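Local coordinates for lysosome-associated membrane glycoprotein 3 (Homo sapiens, PDB 4AKM) that takes part in fusion of lysosomes with autophagosomes and in the unfolded protein response, as a glycoprotein of the lysosomal membrane, at residues V112-K117 with N151-S156. Sequence-based numbering, arbitrary orientation.
Sequences VGHSFK and NVDECS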
ATOM      1  N   VAL A 112      10.548 -12.008  -9.032  1.00 74.82           N
ATOM      2  CA  VAL A 112      11.114 -10.766  -9.552  1.00 79.50           C
ATOM      3  C   VAL A 112      10.974 -10.682 -11.076  1.00 81.26           C
ATOM      4  O   VAL A 112      11.181 -11.668 -11.784  1.00 79.66           O
ATOM      5  CB  VAL A 112      12.586 -10.573  -9.097  1.00 80.70           C
ATOM      6  CG1 VAL A 112      13.441 -11.763  -9.502  1.00 90.08           C
ATOM      7  CG2 VAL A 112      13.161  -9.272  -9.643  1.00 87.21           C
ATOM      8  N   GLY A 113      10.597  -9.507 -11.571  1.00 80.12           N
ATOM      9  CA  GLY A 113      10.360  -9.315 -12.992  1.00 82.62           C
ATOM     10  C   GLY A 113       8.905  -9.525 -13.370  1.00 82.19           C
ATOM     11  O   GLY A 113       8.471  -9.138 -14.455  1.00 79.92           O
ATOM     12  N   HIS A 114       8.152 -10.154 -12.473  1.00 81.04           N
ATOM     13  CA  HIS A 114       6.717 -10.328 -12.659  1.00 82.29           C
ATOM     14  C   HIS A 114       5.948  -9.202 -11.973  1.00 80.41           C
ATOM     15  O   HIS A 114       6.535  -8.336 -11.328  1.00 73.33           O
ATOM     16  CB  HIS A 114       6.258 -11.680 -12.104  1.00 83.89           C
ATOM     17  CG  HIS A 114       6.757 -12.859 -12.880  1.00 88.83           C
ATOM     18  ND1 HIS A 114       6.172 -14.104 -12.799  1.00 92.06           N
ATOM     19  CD2 HIS A 114       7.787 -12.985 -13.750  1.00 88.88           C
ATOM     20  CE1 HIS A 114       6.816 -14.946 -13.587  1.00 93.59           C
ATOM     21  NE2 HIS A 114       7.801 -14.291 -14.177  1.00 92.58           N
ATOM     22  N   SER A 115       4.629  -9.215 -12.116  1.00 82.58           N
ATOM     23  CA  SER A 115       3.784  -8.258 -11.414  1.00 78.10           C
ATOM     24  C   SER A 115       2.813  -8.998 -10.503  1.00 72.91           C
ATOM     25  O   SER A 115       2.495 -10.160 -10.738  1.00 74.42           O
ATOM     26  CB  SER A 115       3.021  -7.374 -12.403  1.00 77.32           C
ATOM     27  OG  SER A 115       2.149  -8.140 -13.212  1.00 78.41           O
ATOM     28  N   PHE A 116       2.359  -8.329  -9.452  1.00 70.62           N
ATOM     29  CA  PHE A 116       1.383  -8.929  -8.560  1.00 67.01           C
ATOM     30  C   PHE A 116       0.002  -8.380  -8.852  1.00 66.25           C
ATOM     31  O   PHE A 116      -0.186  -7.170  -8.934  1.00 62.05           O
ATOM     32  CB  PHE A 116       1.739  -8.678  -7.098  1.00 62.29           C
ATOM     33  CG  PHE A 116       0.841  -9.391  -6.130  1.00 67.73           C
ATOM     34  CD1 PHE A 116       1.072 -10.712  -5.790  1.00 74.69           C
ATOM     35  CD2 PHE A 116      -0.244  -8.745  -5.568  1.00 68.27           C
ATOM     36  CE1 PHE A 116       0.241 -11.370  -4.901  1.00 76.66           C
ATOM     37  CE2 PHE A 116      -1.076  -9.400  -4.682  1.00 65.96           C
ATOM     38  CZ  PHE A 116      -0.832 -10.710  -4.348  1.00 69.99           C
ATOM     39  N   LYS A 117      -0.961  -9.280  -9.009  1.00 67.09           N
ATOM     40  CA  LYS A 117      -2.345  -8.887  -9.189  1.00 58.16           C
ATOM     41  C   LYS A 117      -3.191  -9.492  -8.084  1.00 61.53           C
ATOM     42  O   LYS A 117      -2.993 -10.647  -7.712  1.00 67.62           O
ATOM     43  CB  LYS A 117      -2.863  -9.346 -10.548  1.00 63.17           C
ATOM     44  CG  LYS A 117      -4.312  -8.984 -10.807  1.00 58.00           C
ATOM     45  CD  LYS A 117      -4.803  -9.612 -12.085  1.00 64.13           C
ATOM     46  CE  LYS A 117      -6.294  -9.404 -12.255  1.00 60.64           C
ATOM     47  NZ  LYS A 117      -6.637  -7.974 -12.486  1.00 59.17           N
ATOM     48  N   ASN A 151       5.293 -10.589 -16.080  1.00 96.38           N
ATOM     49  CA  ASN A 151       4.622 -11.839 -16.441  1.00 99.01           C
ATOM     50  C   ASN A 151       3.404 -12.191 -15.577  1.00 99.87           C
ATOM     51  O   ASN A 151       2.831 -13.269 -15.729  1.00106.57           O
ATOM     52  CB  ASN A 151       5.630 -12.998 -16.430  1.00102.86           C
ATOM     53  CG  ASN A 151       5.330 -14.053 -17.487  1.00110.07           C
ATOM     54  OD1 ASN A 151       4.209 -14.150 -17.988  1.00108.29           O
ATOM     55  ND2 ASN A 151       6.341 -14.851 -17.826  1.00108.93           N
ATOM     56  N   VAL A 152       3.032 -11.290 -14.666  1.00 91.46           N
ATOM     57  CA  VAL A 152       1.825 -11.420 -13.834  1.00 92.46           C
ATOM     58  C   VAL A 152       1.810 -12.622 -12.865  1.00 95.12           C
ATOM     59  O   VAL A 152       2.518 -13.612 -13.056  1.00100.11           O
ATOM     60  CB  VAL A 152       0.515 -11.362 -14.690  1.00 98.87           C
ATOM     61  CG1 VAL A 152      -0.129 -12.739 -14.834  1.00 98.66           C
ATOM     62  CG2 VAL A 152      -0.472 -10.359 -14.104  1.00 95.87           C
ATOM     63  N   ASP A 153       1.005 -12.498 -11.810  1.00 95.88           N
ATOM     64  CA  ASP A 153       0.778 -13.552 -10.818  1.00 97.53           C
ATOM     65  C   ASP A 153      -0.554 -13.276 -10.126  1.00 95.05           C
ATOM     66  O   ASP A 153      -1.213 -12.278 -10.416  1.00 94.28           O
ATOM     67  CB  ASP A 153       1.883 -13.580  -9.758  1.00 96.06           C
ATOM     68  CG  ASP A 153       3.068 -14.453 -10.154  1.00103.32           C
ATOM     69  OD1 ASP A 153       2.872 -15.454 -10.883  1.00108.81           O
ATOM     70  OD2 ASP A 153       4.199 -14.146  -9.713  1.00 94.95           O
ATOM     71  N   GLU A 154      -0.942 -14.143  -9.195  1.00 95.94           N
ATOM     72  CA  GLU A 154      -2.199 -13.968  -8.467  1.00 94.79           C
ATOM     73  C   GLU A 154      -2.113 -14.418  -7.007  1.00 97.86           C
ATOM     74  O   GLU A 154      -1.092 -14.948  -6.563  1.00100.58           O
ATOM     75  CB  GLU A 154      -3.344 -14.693  -9.183  1.00 95.63           C
ATOM     76  CG  GLU A 154      -3.983 -13.903 -10.322  1.00 87.17           C
ATOM     77  CD  GLU A 154      -5.244 -13.171  -9.892  1.00 86.59           C
ATOM     78  OE1 GLU A 154      -5.485 -13.059  -8.668  1.00 87.27           O
ATOM     79  OE2 GLU A 154      -6.001 -12.715 -10.779  1.00 80.97           O
ATOM     80  N   CYS A 155      -3.197 -14.200  -6.269  1.00 95.38           N
ATOM     81  CA  CYS A 155      -3.232 -14.466  -4.835  1.00 99.17           C
ATOM     82  C   CYS A 155      -4.262 -15.534  -4.463  1.00104.23           C
ATOM     83  O   CYS A 155      -3.923 -16.574  -3.884  1.00 97.83           O
ATOM     84  CB  CYS A 155      -3.536 -13.165  -4.085  1.00 92.22           C
ATOM     85  SG  CYS A 155      -4.770 -12.097  -4.905  1.00 92.00           S
ATOM     86  N   SER A 156      -5.520 -15.266  -4.805  1.00101.42           N
ATOM     87  CA  SER A 156      -6.629 -16.161  -4.495  1.00101.71           C
ATOM     88  C   SER A 156      -7.872 -15.774  -5.293  1.00 99.47           C
ATOM     89  O   SER A 156      -8.756 -15.075  -4.793  1.00 92.15           O
ATOM     90  CB  SER A 156      -6.937 -16.139  -2.993  1.00100.58           C
ATOM     91  OG  SER A 156      -7.059 -14.809  -2.514  1.00 94.87           O
TER
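H114, with CG anti to its carbonyl carbon (chi1 -69°), turns one face of its imidazole to N151, and F116, with CG anti to its backbone N (chi1 -174°), carries its ring to C155. The CB of N151 sits almost centrally over that imidazole face, 3.4 Å from the centroid of the H114 ring, a CH-pi contact in which the methylene offers its C-H groups to the flat pi face, while the amide, turned 58° from the ring plane, does not stack on it. The carboxylate of D153 lies at the edge of the same ring, near its plane, with OD2 3.7 Å from ND1 of H114; this is too long for a hydrogen bond, though a negative charge so near would probably favour the protonated imidazole. Next along the chains, CG2 of V152 lies 3.5 Å from OG of S115, a small residue that lets the V152 backbone come close. The backbones are joined sparingly: a weak hydrogen bond runs from K117 N to D153 O (3.3 Å), and the CA of E154 points its hydrogen at K117 O. K117 and E154 extend side by side; CD and CE of K117 pass OE2 of E154 at 3.6 Å, while NZ of K117 stays 5.1 Å from OE2 of E154, at most a long-range attraction. At the far end CZ of F116 meets CB of C155 at 3.7 Å, and the sulfur stands obliquely to the ring. F116 also stacks on F108 and, through its backbone, pairs with L139 of strand 137-141. In this membrane-proximal luminal domain, a beta prism, the disulfide C118-C155 ties the last modelled residues to strand 116-118, and the contact adds side-chain packing and one weak backbone hydrogen bond.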